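Local atomic coordinates of ORF10 (Moritella marina, PDB entry 6RIW), a protein that forms the ketosynthase and chain length factor didomain of a polyunsaturated fatty acid synthase and probably takes part in chain-elongating condensation on acyl carrier protein. Residues A470-D475 with E759-R764; R764-S769 with I881-A886. One frame throughout, in Å; residues are numbered along the deposited sequence.

Contact 1 (A470-D475 with E759-R764)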
# COMPACT_ATOMS: atom_id res chain seq x y z
N ALA A 470 23.37 -10.22 4.39
CA ALA A 470 23.71 -10.36 5.79
C ALA A 470 22.73 -9.56 6.64
O ALA A 470 22.53 -8.38 6.38
CB ALA A 470 25.14 -9.89 6.05
N ILE A 471 22.15 -10.19 7.66
CA ILE A 471 21.31 -9.47 8.63
C ILE A 471 22.22 -8.93 9.72
O ILE A 471 22.86 -9.71 10.43
CB ILE A 471 20.24 -10.40 9.23
CG1 ILE A 471 19.36 -11.02 8.15
CG2 ILE A 471 19.41 -9.63 10.28
CD1 ILE A 471 18.44 -12.20 8.62
N ILE A 472 22.29 -7.60 9.84
CA ILE A 472 23.23 -6.95 10.76
C ILE A 472 22.54 -6.12 11.82
O ILE A 472 23.21 -5.58 12.72
CB ILE A 472 24.25 -6.08 9.99
CG1 ILE A 472 23.53 -4.95 9.23
CG2 ILE A 472 24.99 -6.93 9.00
CD1 ILE A 472 24.48 -3.97 8.56
N GLY A 473 21.22 -5.99 11.79
CA GLY A 473 20.55 -5.22 12.82
C GLY A 473 19.13 -5.72 12.87
O GLY A 473 18.59 -6.06 11.81
N MET A 474 18.55 -5.85 14.07
CA MET A 474 17.18 -6.37 14.23
C MET A 474 16.53 -5.73 15.46
O MET A 474 17.20 -5.41 16.45
CB MET A 474 17.13 -7.90 14.40
CG MET A 474 17.85 -8.73 13.34
SD MET A 474 17.39 -10.47 13.30
CE MET A 474 17.94 -11.05 14.89
N ASP A 475 15.20 -5.59 15.39
CA ASP A 475 14.40 -5.33 16.59
C ASP A 475 13.00 -5.89 16.38
O ASP A 475 12.56 -6.08 15.25
CB ASP A 475 14.34 -3.84 16.95
CG ASP A 475 13.71 -3.60 18.35
OD1 ASP A 475 13.92 -4.41 19.29
OD2 ASP A 475 13.00 -2.59 18.51
N GLU A 759 31.63 -9.42 12.97
CA GLU A 759 30.97 -9.20 14.26
C GLU A 759 29.64 -8.48 14.13
O GLU A 759 28.98 -8.28 15.15
CB GLU A 759 31.88 -8.43 15.22
CG GLU A 759 32.14 -6.97 14.84
CD GLU A 759 33.06 -6.83 13.62
OE1 GLU A 759 33.77 -7.81 13.25
OE2 GLU A 759 33.06 -5.73 13.03
N GLN A 760 29.22 -8.10 12.92
CA GLN A 760 27.91 -7.49 12.70
C GLN A 760 26.80 -8.51 12.47
O GLN A 760 25.63 -8.14 12.58
CB GLN A 760 27.94 -6.60 11.47
CG GLN A 760 28.91 -5.44 11.53
CD GLN A 760 28.66 -4.51 10.38
OE1 GLN A 760 29.18 -4.73 9.28
NE2 GLN A 760 27.83 -3.50 10.61
N VAL A 761 27.13 -9.73 12.06
CA VAL A 761 26.19 -10.57 11.34
C VAL A 761 25.45 -11.49 12.31
O VAL A 761 26.06 -12.26 13.04
CB VAL A 761 26.91 -11.40 10.26
CG1 VAL A 761 25.92 -12.30 9.55
CG2 VAL A 761 27.59 -10.45 9.28
N TYR A 762 24.11 -11.38 12.32
CA TYR A 762 23.31 -12.39 13.00
C TYR A 762 23.32 -13.69 12.22
O TYR A 762 23.71 -14.74 12.74
CB TYR A 762 21.87 -11.90 13.19
CG TYR A 762 21.65 -10.85 14.25
CD1 TYR A 762 21.45 -11.20 15.58
CD2 TYR A 762 21.62 -9.49 13.92
CE1 TYR A 762 21.21 -10.25 16.56
CE2 TYR A 762 21.38 -8.52 14.88
CZ TYR A 762 21.18 -8.91 16.21
OH TYR A 762 20.97 -7.95 17.15
N ALA A 763 22.90 -13.63 10.95
CA ALA A 763 22.76 -14.76 10.06
C ALA A 763 22.73 -14.19 8.65
O ALA A 763 22.56 -12.99 8.46
CB ALA A 763 21.48 -15.57 10.36
N ARG A 764 22.93 -15.05 7.66
CA ARG A 764 22.83 -14.66 6.27
C ARG A 764 21.56 -15.22 5.66
O ARG A 764 21.18 -16.35 5.95
CB ARG A 764 24.03 -15.16 5.47
CG ARG A 764 25.19 -14.21 5.56
CD ARG A 764 26.42 -14.70 4.82
NE ARG A 764 27.48 -13.80 5.23
CZ ARG A 764 28.25 -14.01 6.29
NH1 ARG A 764 29.17 -13.12 6.61
NH2 ARG A 764 28.13 -15.14 6.98
O HOH W 1 26.05 -4.13 13.33

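Contact 2 (R764-S769 with I881-A886)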
# COMPACT_ATOMS: atom_id res chain seq x y z
N ARG A 764 22.93 -15.05 7.66
CA ARG A 764 22.83 -14.66 6.27
C ARG A 764 21.56 -15.22 5.66
O ARG A 764 21.18 -16.35 5.95
CB ARG A 764 24.03 -15.16 5.47
CG ARG A 764 25.19 -14.21 5.56
CD ARG A 764 26.42 -14.70 4.82
NE ARG A 764 27.48 -13.80 5.23
CZ ARG A 764 28.25 -14.01 6.29
NH1 ARG A 764 29.17 -13.12 6.61
NH2 ARG A 764 28.13 -15.14 6.98
N ILE A 765 20.91 -14.43 4.80
CA ILE A 765 19.86 -14.96 3.93
C ILE A 765 20.55 -15.43 2.65
O ILE A 765 20.96 -14.63 1.80
CB ILE A 765 18.77 -13.93 3.64
CG1 ILE A 765 18.22 -13.35 4.94
CG2 ILE A 765 17.65 -14.61 2.85
CD1 ILE A 765 17.13 -12.24 4.76
N ASP A 766 20.66 -16.75 2.49
CA ASP A 766 21.37 -17.29 1.34
C ASP A 766 20.49 -17.35 0.10
O ASP A 766 21.01 -17.32 -1.02
CB ASP A 766 21.91 -18.68 1.65
CG ASP A 766 23.17 -18.64 2.51
OD1 ASP A 766 23.89 -17.61 2.47
OD2 ASP A 766 23.44 -19.62 3.22
N ALA A 767 19.17 -17.45 0.26
CA ALA A 767 18.31 -17.55 -0.90
C ALA A 767 16.88 -17.23 -0.50
O ALA A 767 16.46 -17.57 0.61
CB ALA A 767 18.36 -18.95 -1.52
N VAL A 768 16.15 -16.60 -1.40
CA VAL A 768 14.70 -16.53 -1.32
C VAL A 768 14.17 -16.85 -2.72
O VAL A 768 14.65 -16.30 -3.71
CB VAL A 768 14.18 -15.17 -0.82
CG1 VAL A 768 14.59 -14.03 -1.76
CG2 VAL A 768 12.64 -15.20 -0.62
N SER A 769 13.24 -17.79 -2.80
CA SER A 769 12.68 -18.22 -4.07
C SER A 769 11.18 -18.33 -3.94
O SER A 769 10.66 -18.54 -2.84
CB SER A 769 13.24 -19.57 -4.52
OG SER A 769 14.64 -19.45 -4.75
N ILE A 881 16.39 -19.88 2.57
CA ILE A 881 17.46 -20.58 3.29
C ILE A 881 18.27 -19.53 4.02
O ILE A 881 18.79 -18.60 3.40
CB ILE A 881 18.37 -21.39 2.34
CG1 ILE A 881 17.57 -22.42 1.53
CG2 ILE A 881 19.49 -22.01 3.15
CD1 ILE A 881 16.87 -23.50 2.40
N LEU A 882 18.40 -19.67 5.34
CA LEU A 882 19.24 -18.81 6.15
C LEU A 882 20.37 -19.66 6.72
O LEU A 882 20.20 -20.86 6.94
CB LEU A 882 18.46 -18.17 7.30
CG LEU A 882 17.71 -16.88 6.96
CD1 LEU A 882 16.56 -17.17 5.97
CD2 LEU A 882 17.22 -16.22 8.23
N SER A 883 21.52 -19.03 6.99
CA SER A 883 22.66 -19.81 7.45
C SER A 883 23.38 -19.06 8.57
O SER A 883 23.35 -17.83 8.63
CB SER A 883 23.61 -20.14 6.28
OG SER A 883 24.29 -18.98 5.84
N SER A 884 23.99 -19.82 9.47
CA SER A 884 24.74 -19.22 10.56
C SER A 884 26.04 -18.62 10.03
O SER A 884 26.52 -18.96 8.95
CB SER A 884 25.04 -20.25 11.65
OG SER A 884 25.72 -21.36 11.11
N SER A 885 26.61 -17.73 10.83
CA SER A 885 27.82 -17.02 10.47
C SER A 885 28.92 -17.32 11.49
O SER A 885 28.71 -18.06 12.46
CB SER A 885 27.55 -15.52 10.39
OG SER A 885 27.37 -15.00 11.69
N ALA A 886 30.08 -16.70 11.28
CA ALA A 886 31.29 -17.05 12.03
C ALA A 886 31.22 -16.60 13.47
O ALA A 886 31.70 -17.31 14.36
CB ALA A 886 32.53 -16.46 11.34

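Contact 1 (A470-D475 with E759-R764)
The phenol ring of Y762 has M474 over one face and the backbone of 470-475 at its edge. M474 CE stands 3.7 Å from the ring centroid, 15° off the normal, a CH-pi contact, and M474 SD follows over the same face as a Met-aromatic contact. The bend at the thioether (chi3 -64°) puts CE over the ring, a little nearer CD1 than CG. I471 O and G473 N lie at the edge, in the ring plane. H889 stacks on the ring too, while D567 OD2 accepts both Y762 OH and M474 N. An alanine in place of Y762 would probably leave the M474 methyl without its aromatic bed and D567 without its phenol partner.

The setting is the antiparallel seam between strands 469-478 and 763-772 in the second ketosynthase-like domain, presumably the chain length factor. A470 and R764 form a non-hydrogen-bonded pair, with CA atoms 4.4 Å apart. I471 binds through both of its polar backbone atoms: I471 N donates to A763 O at 2.9 Å, and I471 O accepts Y762 N at 2.8 Å, with an N-H...O angle of 156°. Beyond this the loop departs from the strand, yet I472 CA still makes a bent CA-H...O contact with Q760 O at 3.2 Å. That carbonyl also accepts H889 ND1.

The A470 methyl CB meets V761 CG2 at 4.1 Å, beside the A470/R764 pair. I472 and Q760 run side by side in the same direction, with I472 CG2 3.9 Å from Q760 CB; the amide beyond turns OE1 to T757 N.

Contact 2 (R764-S769 with I881-A886)
D766 and S883 meet between two neighbouring strands in a side-chain hydrogen bond: S883 OG donates to D766 OD2 at 2.8 Å, arriving 39° out of the carboxylate plane. The serine hydroxyl can do this because OG sits between the backbone N and the carbonyl carbon (chi1 71°).

The backbone around it is an antiparallel pair, 152° between strand directions, interrupted by a classic beta bulge. R764 and S883 form a regular hydrogen-bonded pair, R764 N giving to S883 O at 3.0 Å and S883 N to R764 O at 2.9 Å. R764 O also faces the CA of L882, a CA-H...O contact. Past the in-register pair I765 and L882 the register slips by one, so D766 and A767 both face I881. The carbonyl of I881 serves the two amides unequally: D766 N is bound to I881 O at 2.8 Å, whereas A767 N reaches I881 O only weakly, at 3.4 Å. The pair closes with I881 N donating to A767 O at 3.0 Å.

On the other face I765 and L882 lie alongside one another, CG1 of I765 4.1 Å from CG of L882. Farther out, R764 NH2 passes 3.5 Å from S885 CB, obliquely and without a bond; R764 NE is hydrogen-bonded to S753 OG.

Strands 469-478 and 865-870 continue the sheet, joined by backbone bonds of I765 with L469 and of L882 with I866. Helix 841-854 packs against L882 through T849 and L853, and helix 776-790 presses L789 onto A767 and L787 onto I881.

Contacts 1 and 2 use the two edges of one strand, 763-772: 470-475 pairs along one edge and 881-886 along the other, their centres 11 Å apart. R764 belongs to both, paired with A470 in the first and S883 in the second. The two contacts also touch directly: I471 CD1 lies 3.9 Å from I765 CG1, and A763 CB 3.4 Å from the backbone S883 O. A weak hydrogen bond between S885 OG and V761 O adds a polar tie. Helix 841-854 touches I471 and M474 of contact 1 and L882 of contact 2. Both lie about 27 to 28 Å from the chain centre, away from the magnesium site at M1 and K286 in the first ketosynthase domain.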